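Local structure of haloacid dehalogenase-like hydrolase (3PGV) at residues 21-26 against 226-231; 41-46 against 271-276; 244-249 against 263-268. The protein probably acts as a magnesium-dependent phosphatase of the Cof family of haloacid dehalogenase-like hydrolases. One frame throughout, in Å; residues are numbered along the deposited sequence.

Contact 1: residues 21-26 against 226-231; sequences YQVVAS and SDCIAF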
loop_
_atom_site.group_PDB
_atom_site.type_symbol
_atom_site.label_atom_id
_atom_site.label_comp_id
_atom_site.label_asym_id
_atom_site.label_seq_id
_atom_site.Cartn_x
_atom_site.Cartn_y
_atom_site.Cartn_z
ATOM N N TYR A 21 10.917 9.256 -17.462
ATOM C CA TYR A 21 9.762 8.499 -16.964
ATOM C C TYR A 21 8.532 9.385 -16.887
ATOM O O TYR A 21 8.543 10.397 -16.192
ATOM C CB TYR A 21 10.068 7.855 -15.592
ATOM C CG TYR A 21 11.227 6.882 -15.627
ATOM C CD1 TYR A 21 11.058 5.580 -16.093
ATOM C CD2 TYR A 21 12.488 7.251 -15.169
ATOM C CE1 TYR A 21 12.128 4.683 -16.146
ATOM C CE2 TYR A 21 13.564 6.361 -15.207
ATOM C CZ TYR A 21 13.381 5.080 -15.706
ATOM O OH TYR A 21 14.436 4.192 -15.734
ATOM N N GLN A 22 7.500 9.051 -17.656
ATOM C CA GLN A 22 6.269 9.842 -17.713
ATOM C C GLN A 22 5.369 9.590 -16.522
ATOM O O GLN A 22 4.468 10.391 -16.254
ATOM C CB GLN A 22 5.508 9.587 -19.029
ATOM C CG GLN A 22 6.098 10.320 -20.223
ATOM C CD GLN A 22 6.092 11.816 -20.023
ATOM O OE1 GLN A 22 5.051 12.434 -19.757
ATOM N NE2 GLN A 22 7.259 12.427 -20.132
ATOM N N VAL A 23 5.568 8.454 -15.831
ATOM C CA VAL A 23 4.761 8.104 -14.660
ATOM C C VAL A 23 5.646 7.975 -13.424
ATOM O O VAL A 23 6.614 7.207 -13.433
ATOM C CB VAL A 23 3.930 6.804 -14.902
ATOM C CG1 VAL A 23 3.080 6.456 -13.674
ATOM C CG2 VAL A 23 3.054 6.930 -16.152
ATOM N N VAL A 24 5.320 8.729 -12.362
ATOM C CA VAL A 24 6.000 8.614 -11.085
ATOM C C VAL A 24 5.060 7.922 -10.101
ATOM O O VAL A 24 3.951 8.413 -9.862
ATOM C CB VAL A 24 6.487 9.993 -10.538
ATOM C CG1 VAL A 24 7.023 9.861 -9.110
ATOM C CG2 VAL A 24 7.538 10.605 -11.448
ATOM N N ALA A 25 5.475 6.754 -9.571
ATOM C CA ALA A 25 4.680 6.022 -8.586
ATOM C C ALA A 25 5.350 6.092 -7.238
ATOM O O ALA A 25 6.565 5.907 -7.142
ATOM C CB ALA A 25 4.509 4.577 -9.007
ATOM N N SER A 26 4.595 6.405 -6.198
ATOM C CA SER A 26 5.197 6.492 -4.893
ATOM C C SER A 26 4.313 5.961 -3.811
ATOM O O SER A 26 3.133 6.319 -3.733
ATOM C CB SER A 26 5.610 7.930 -4.580
ATOM O OG SER A 26 6.365 8.003 -3.376
ATOM N N SER A 226 7.599 0.263 -18.053
ATOM C CA SER A 226 8.885 0.852 -18.462
ATOM C C SER A 226 8.875 2.376 -18.325
ATOM O O SER A 226 9.940 2.996 -18.223
ATOM C CB SER A 226 9.206 0.472 -19.910
ATOM O OG SER A 226 9.160 -0.932 -20.101
ATOM N N ASP A 227 7.672 2.984 -18.361
ATOM C CA ASP A 227 7.507 4.436 -18.256
ATOM C C ASP A 227 7.405 4.872 -16.811
ATOM O O ASP A 227 7.205 6.064 -16.533
ATOM C CB ASP A 227 6.258 4.883 -19.033
ATOM C CG ASP A 227 6.332 4.576 -20.509
ATOM O OD1 ASP A 227 7.331 4.974 -21.150
ATOM O OD2 ASP A 227 5.385 3.958 -21.032
ATOM N N CYS A 228 7.550 3.913 -15.878
ATOM C CA CYS A 228 7.375 4.188 -14.460
ATOM C C CYS A 228 8.646 4.217 -13.679
ATOM O O CYS A 228 9.487 3.327 -13.813
ATOM C CB CYS A 228 6.372 3.219 -13.841
ATOM S SG CYS A 228 4.752 3.226 -14.638
ATOM N N ILE A 229 8.745 5.186 -12.772
ATOM C CA ILE A 229 9.734 5.206 -11.704
ATOM C C ILE A 229 8.970 5.085 -10.384
ATOM O O ILE A 229 7.964 5.781 -10.197
ATOM C CB ILE A 229 10.661 6.463 -11.755
ATOM C CG1 ILE A 229 11.701 6.429 -10.590
ATOM C CG2 ILE A 229 9.838 7.777 -11.756
ATOM C CD1 ILE A 229 12.805 7.490 -10.655
ATOM N N ALA A 230 9.363 4.124 -9.520
ATOM C CA ALA A 230 8.641 3.884 -8.273
ATOM C C ALA A 230 9.500 4.059 -7.022
ATOM O O ALA A 230 10.712 3.813 -7.053
ATOM C CB ALA A 230 8.016 2.508 -8.287
ATOM N N PHE A 231 8.855 4.437 -5.899
ATOM C CA PHE A 231 9.520 4.643 -4.606
ATOM C C PHE A 231 8.737 3.908 -3.511
ATOM O O PHE A 231 7.503 3.974 -3.486
ATOM C CB PHE A 231 9.609 6.147 -4.287
ATOM C CG PHE A 231 10.353 6.968 -5.317
ATOM C CD1 PHE A 231 9.698 7.463 -6.445
ATOM C CD2 PHE A 231 11.686 7.311 -5.124
ATOM C CE1 PHE A 231 10.389 8.230 -7.401
ATOM C CE2 PHE A 231 12.376 8.079 -6.081
ATOM C CZ PHE A 231 11.719 8.536 -7.209
#
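Val24 and Ile229 lie side by side on one face of a parallel strand pair, pointing the same way. Their CG2 methyls meet, Val24 CG2 to Ile229 CG2 at 3.7 Å. The other branch of Val24, CG1, is anti to the backbone N (chi1 172°) and reaches the edge of the Phe231 ring at CE1. Ser26 is on the same face, with OG against CB of Phe231. Helix 274-283 packs on this side: Tyr283 touches Val24, and Tyr278 and Leu282 touch Ile229.

The opposite face carries Val23, Cys228, Ala25 and Ala230. Cys228 SG rests against Val23 CB at 3.7 Å, and the two alanine methyls are neighbours.

At the start of the pair Tyr21 crosses Ile229 at about a right angle. Ile229 CB sits over one face of the ring, 4.3 Å from the centroid of the Tyr21 ring, a CH-pi contact. The carbonyl carbon of Asp227 and Ser226 O lie at the ring edge.

Four backbone bonds join the two segments. Val23 N donates to Asp227 O, in the turn before strand 228-232, and Ile229 N returns a bond to Val23 O. Ala25 N to Ile229 O is short and nearly straight, 2.7 Å and 174° at the hydrogen. Phe231 N to Ala25 O is more bent, at 134°. Ala230 CA adds a CA-H...O contact to the same Ala25 O at 3.1 Å. At the polar edge the carboxylate of Asp227 turns back to the backbone N of Thr224.

The chemistry is that of the central parallel sheet of a Rossmann-like HAD core. Backbone polar groups are paired between two apolar faces. Strand 23-27 ends on the calcium ligand Asp27, and the ligand Asp233 comes right after strand 228-232.

Contact 2: residues 41-46 against 271-276; sequences PYAKET and ADDAVP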
loop_
_atom_site.group_PDB
_atom_site.type_symbol
_atom_site.label_atom_id
_atom_site.label_comp_id
_atom_site.label_asym_id
_atom_site.label_seq_id
_atom_site.Cartn_x
_atom_site.Cartn_y
_atom_site.Cartn_z
ATOM N N PRO A 41 5.481 21.173 2.297
ATOM C CA PRO A 41 5.291 22.147 1.207
ATOM C C PRO A 41 6.292 21.940 0.054
ATOM O O PRO A 41 5.940 22.155 -1.118
ATOM C CB PRO A 41 5.499 23.497 1.906
ATOM C CG PRO A 41 5.187 23.228 3.339
ATOM C CD PRO A 41 5.697 21.848 3.594
ATOM N N TYR A 42 7.526 21.464 0.382
ATOM C CA TYR A 42 8.553 21.162 -0.620
ATOM C C TYR A 42 8.091 20.038 -1.526
ATOM O O TYR A 42 8.285 20.108 -2.743
ATOM C CB TYR A 42 9.893 20.782 0.063
ATOM C CG TYR A 42 11.004 20.461 -0.919
ATOM C CD1 TYR A 42 11.178 19.173 -1.409
ATOM C CD2 TYR A 42 11.870 21.452 -1.370
ATOM C CE1 TYR A 42 12.170 18.880 -2.341
ATOM C CE2 TYR A 42 12.878 21.169 -2.289
ATOM C CZ TYR A 42 13.032 19.879 -2.763
ATOM O OH TYR A 42 14.035 19.596 -3.650
ATOM N N ALA A 43 7.478 18.992 -0.937
ATOM C CA ALA A 43 6.988 17.865 -1.707
ATOM C C ALA A 43 5.782 18.277 -2.540
ATOM O O ALA A 43 5.755 17.995 -3.733
ATOM C CB ALA A 43 6.638 16.699 -0.781
ATOM N N LYS A 44 4.832 19.069 -1.945
ATOM C CA LYS A 44 3.660 19.594 -2.696
ATOM C C LYS A 44 4.110 20.388 -3.901
ATOM O O LYS A 44 3.555 20.223 -4.978
ATOM C CB LYS A 44 2.766 20.475 -1.801
ATOM C CG LYS A 44 1.998 19.708 -0.746
ATOM C CD LYS A 44 1.387 20.648 0.275
ATOM C CE LYS A 44 0.787 19.913 1.444
ATOM N NZ LYS A 44 0.595 20.813 2.610
ATOM N N GLU A 45 5.135 21.239 -3.730
ATOM C CA GLU A 45 5.662 22.072 -4.805
ATOM C C GLU A 45 6.324 21.228 -5.895
ATOM O O GLU A 45 6.173 21.536 -7.080
ATOM C CB GLU A 45 6.632 23.138 -4.245
ATOM C CG GLU A 45 7.128 24.157 -5.279
ATOM C CD GLU A 45 6.061 25.008 -5.964
ATOM O OE1 GLU A 45 4.891 24.988 -5.514
ATOM O OE2 GLU A 45 6.409 25.719 -6.937
ATOM N N THR A 46 6.979 20.111 -5.503
ATOM C CA THR A 46 7.602 19.188 -6.463
ATOM C C THR A 46 6.544 18.541 -7.361
ATOM O O THR A 46 6.745 18.448 -8.573
ATOM C CB THR A 46 8.456 18.141 -5.731
ATOM O OG1 THR A 46 9.361 18.815 -4.854
ATOM C CG2 THR A 46 9.229 17.235 -6.694
ATOM N N ALA A 271 13.054 11.397 5.992
ATOM C CA ALA A 271 13.399 12.466 6.925
ATOM C C ALA A 271 14.088 13.627 6.196
ATOM O O ALA A 271 14.035 14.784 6.668
ATOM C CB ALA A 271 14.305 11.928 8.029
ATOM N N ASP A 272 14.743 13.327 5.050
ATOM C CA ASP A 272 15.413 14.340 4.235
ATOM C C ASP A 272 14.507 14.847 3.110
ATOM O O ASP A 272 14.947 15.673 2.307
ATOM C CB ASP A 272 16.716 13.769 3.623
ATOM C CG ASP A 272 17.885 13.702 4.580
ATOM O OD1 ASP A 272 17.977 14.582 5.468
ATOM O OD2 ASP A 272 18.769 12.851 4.369
ATOM N N ASP A 273 13.254 14.298 3.003
ATOM C CA ASP A 273 12.370 14.567 1.855
ATOM C C ASP A 273 13.083 14.050 0.599
ATOM O O ASP A 273 13.159 14.751 -0.415
ATOM C CB ASP A 273 12.069 16.090 1.729
ATOM C CG ASP A 273 10.612 16.485 1.943
ATOM O OD1 ASP A 273 9.762 15.576 2.084
ATOM O OD2 ASP A 273 10.316 17.697 1.904
ATOM N N ALA A 274 13.692 12.851 0.708
ATOM C CA ALA A 274 14.523 12.259 -0.341
ATOM C C ALA A 274 13.805 12.056 -1.668
ATOM O O ALA A 274 14.417 12.242 -2.723
ATOM C CB ALA A 274 15.118 10.951 0.137
ATOM N N VAL A 275 12.523 11.656 -1.635
ATOM C CA VAL A 275 11.762 11.412 -2.887
ATOM C C VAL A 275 11.623 12.695 -3.737
ATOM O O VAL A 275 12.135 12.719 -4.861
ATOM C CB VAL A 275 10.400 10.693 -2.655
ATOM C CG1 VAL A 275 9.619 10.550 -3.969
ATOM C CG2 VAL A 275 10.607 9.330 -1.995
ATOM N N PRO A 276 11.017 13.809 -3.206
ATOM C CA PRO A 276 10.873 15.017 -4.041
ATOM C C PRO A 276 12.213 15.628 -4.466
ATOM O O PRO A 276 12.311 16.174 -5.570
ATOM C CB PRO A 276 10.053 15.965 -3.160
ATOM C CG PRO A 276 10.192 15.444 -1.788
ATOM C CD PRO A 276 10.342 13.975 -1.906
#
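Pro276 packs into the side of helix 41-51, against Tyr42, Ala43 and Thr46. The van der Waals contacts come first. Pro276 CB meets the edge of the Tyr42 ring, with Tyr42 CE1 to Pro276 CB at 3.7 Å. Pro276 CG lies in the plane of that ring, also at its edge. Tyr42 CG is anti to the backbone N (chi1 -180°), which swings the ring across to Pro276, edge first. Ala43 CB touches Pro276 CG at 3.9 Å. Thr46 crosses the proline at about a right angle. Its CG2 is 3.4 Å from Pro276 O, and its OG1 is 3.4 Å from Pro276 CB. Asp273 and Tyr42 slide past each other in opposite directions, their ring and carboxylate planes 35° apart. Asp273 OD2 comes to 3.6 Å from Tyr42 CB.

The polar contacts lie around this patch. Asp273 OD2 is hydrogen-bonded to Thr40 OG1, which also takes a bond from Ala43 N, so the loop before helix 274-283 is tied to the start of helix 41-51. Within helix 41-51, Thr46 OG1 donates to Tyr42 O at 2.7 Å. Thr46 N bonds the same oxygen from the opposite face of its plane. Arg280 adds bonds to both Thr46 OG1 and Tyr42 O.

Cation-pi contacts complete the set. Arg277 and Arg280, both of helix 274-283, meet the Tyr42 ring.

Between the two segments the contact is van der Waals only, and its polar ties run through Thr40 and Arg280 beside them. The bond to Thr40 satisfies Asp273 OD2 beside the apolar part of Tyr42. The chemistry implies a join between helix 41-51 and the C-terminal helix 274-283, made by an apolar proline wedge with a polar surround.

Contact 3: residues 244-249 against 263-268; sequences AGKGCI and ELEVIG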
loop_
_atom_site.group_PDB
_atom_site.type_symbol
_atom_site.label_atom_id
_atom_site.label_comp_id
_atom_site.label_asym_id
_atom_site.label_seq_id
_atom_site.Cartn_x
_atom_site.Cartn_y
_atom_site.Cartn_z
ATOM N N ALA A 244 8.483 -1.877 -11.940
ATOM C CA ALA A 244 8.635 -0.551 -12.541
ATOM C C ALA A 244 9.906 -0.485 -13.367
ATOM O O ALA A 244 10.852 -1.228 -13.097
ATOM C CB ALA A 244 8.672 0.507 -11.452
ATOM N N GLY A 245 9.927 0.399 -14.372
ATOM C CA GLY A 245 11.118 0.624 -15.195
ATOM C C GLY A 245 12.320 0.988 -14.337
ATOM O O GLY A 245 13.423 0.481 -14.556
ATOM N N LYS A 246 12.076 1.797 -13.279
ATOM C CA LYS A 246 13.077 2.202 -12.294
ATOM C C LYS A 246 12.461 2.148 -10.875
ATOM O O LYS A 246 11.411 2.749 -10.630
ATOM C CB LYS A 246 13.592 3.622 -12.606
ATOM C CG LYS A 246 14.481 4.236 -11.521
ATOM C CD LYS A 246 15.833 3.545 -11.390
ATOM C CE LYS A 246 16.655 4.179 -10.298
ATOM N NZ LYS A 246 17.942 3.479 -10.100
ATOM N N GLY A 247 13.098 1.398 -9.983
ATOM C CA GLY A 247 12.662 1.278 -8.595
ATOM C C GLY A 247 13.681 1.823 -7.610
ATOM O O GLY A 247 14.862 1.486 -7.691
ATOM N N CYS A 248 13.225 2.678 -6.662
ATOM C CA CYS A 248 14.090 3.249 -5.615
ATOM C C CYS A 248 13.638 2.799 -4.245
ATOM O O CYS A 248 12.463 2.963 -3.898
ATOM C CB CYS A 248 14.127 4.769 -5.709
ATOM S SG CYS A 248 14.903 5.399 -7.204
ATOM N N ILE A 249 14.574 2.288 -3.438
ATOM C CA ILE A 249 14.309 1.877 -2.054
ATOM C C ILE A 249 14.748 2.997 -1.092
ATOM O O ILE A 249 15.845 3.540 -1.236
ATOM C CB ILE A 249 15.032 0.520 -1.734
ATOM C CG1 ILE A 249 14.494 -0.626 -2.627
ATOM C CG2 ILE A 249 14.930 0.162 -0.233
ATOM C CD1 ILE A 249 15.253 -1.983 -2.451
ATOM N N GLU A 263 19.619 -5.320 -6.196
ATOM C CA GLU A 263 19.865 -4.676 -7.495
ATOM C C GLU A 263 19.243 -3.266 -7.584
ATOM O O GLU A 263 19.537 -2.521 -8.521
ATOM C CB GLU A 263 19.357 -5.565 -8.655
ATOM C CG GLU A 263 17.836 -5.624 -8.793
ATOM C CD GLU A 263 17.091 -6.481 -7.782
ATOM O OE1 GLU A 263 17.753 -7.233 -7.027
ATOM O OE2 GLU A 263 15.838 -6.456 -7.800
ATOM N N LEU A 264 18.346 -2.928 -6.649
ATOM C CA LEU A 264 17.665 -1.642 -6.677
ATOM C C LEU A 264 18.441 -0.564 -5.950
ATOM O O LEU A 264 19.052 -0.822 -4.908
ATOM C CB LEU A 264 16.237 -1.759 -6.107
ATOM C CG LEU A 264 15.280 -2.684 -6.878
ATOM C CD1 LEU A 264 13.936 -2.723 -6.225
ATOM C CD2 LEU A 264 15.135 -2.247 -8.347
ATOM N N GLU A 265 18.390 0.656 -6.478
ATOM C CA GLU A 265 19.041 1.800 -5.867
ATOM C C GLU A 265 18.393 2.137 -4.533
ATOM O O GLU A 265 17.158 2.196 -4.434
ATOM C CB GLU A 265 18.972 3.016 -6.810
ATOM C CG GLU A 265 19.715 4.241 -6.293
ATOM C CD GLU A 265 19.526 5.501 -7.114
ATOM O OE1 GLU A 265 18.703 5.486 -8.058
ATOM O OE2 GLU A 265 20.177 6.518 -6.790
ATOM N N VAL A 266 19.219 2.354 -3.506
ATOM C CA VAL A 266 18.746 2.816 -2.211
ATOM C C VAL A 266 18.996 4.323 -2.124
ATOM O O VAL A 266 20.140 4.766 -2.256
ATOM C CB VAL A 266 19.401 2.046 -1.018
ATOM C CG1 VAL A 266 18.916 2.600 0.322
ATOM C CG2 VAL A 266 19.119 0.551 -1.112
ATOM N N ILE A 267 17.919 5.115 -2.014
ATOM C CA ILE A 267 18.045 6.563 -1.905
ATOM C C ILE A 267 18.004 6.990 -0.439
ATOM O O ILE A 267 18.051 6.130 0.451
ATOM C CB ILE A 267 17.007 7.316 -2.799
ATOM C CG1 ILE A 267 15.554 7.107 -2.293
ATOM C CG2 ILE A 267 17.164 6.913 -4.260
ATOM C CD1 ILE A 267 14.531 8.126 -2.860
ATOM N N GLY A 268 17.954 8.306 -0.194
ATOM C CA GLY A 268 17.951 8.860 1.161
ATOM C C GLY A 268 16.704 8.533 1.972
ATOM O O GLY A 268 15.822 7.796 1.513
HETATM O O HOH W 1 17.109 0.955 -8.902
#
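Lys246 and Glu265 form a salt bridge, with Lys246 NZ 3.0 Å from Glu265 OE1. The amine meets OE1 on its anti side, 25° out of the carboxylate plane. The bend of Lys246 at chi2 (69°) helps turn its chain toward strand 265-266, where NZ meets the extended Glu265. Tyr278 OH is hydrogen-bonded to the same OE1, so two groups grip this oxygen. One water accepts from Lys246 NZ and from Glu265 N and donates to Gly247 O at 2.6 Å. It bridges the strands where Gly247 O and Glu265 N stand 3.8 Å apart.

Two direct backbone bonds follow. Ile249 N to Glu265 O is 2.8 Å and nearly straight, and Ile267 N to Ile249 O is 2.7 Å. Val266 CA adds a CA-H...O contact to the same Ile249 O.

The packing lies on two faces. Ile249 crosses Leu264 at about a right angle, its CD1 3.8 Å from Leu264 CB. Ile249 CB also faces Val266 CG2. On the other face Cys248 CB and SG are each 4.0 Å from Ile267 CG2.

The contact pairs the two parallel strands of a beta-alpha-beta unit, strand 246-249 and the short, weakly bonded edge strand 265-266, with helix 255-260 in the connection. Strand 228-232 lies along the other edge of 246-249. Leu241 of helix 238-243 touches Ile249 and Leu264; Tyr278 of helix 274-283 touches Lys246, Cys248 and Ile267.

Overall arrangement
Contacts 1 and 3 are consecutive parts of one sheet, with centres about 11 Å apart. Strand 228-232 joins them: Ala230 N is 2.7 Å from Lys246 O, and Ala230 O is 2.8 Å from Cys248 N. Contact 2 ties the C-terminal helix to helix 41-51; its centre is about 16 Å from that of contact 1 and 17 Å from that of contact 3. Val275 touches Phe231 and Ser26 of contact 1 and Ile267 of contact 3. The calcium ion, held by Asp27, Asp29 and Asp233, is about 9 Å from the side chain of Ser26, 10 Å from that of Ile249 and 14 Å from that of Pro276.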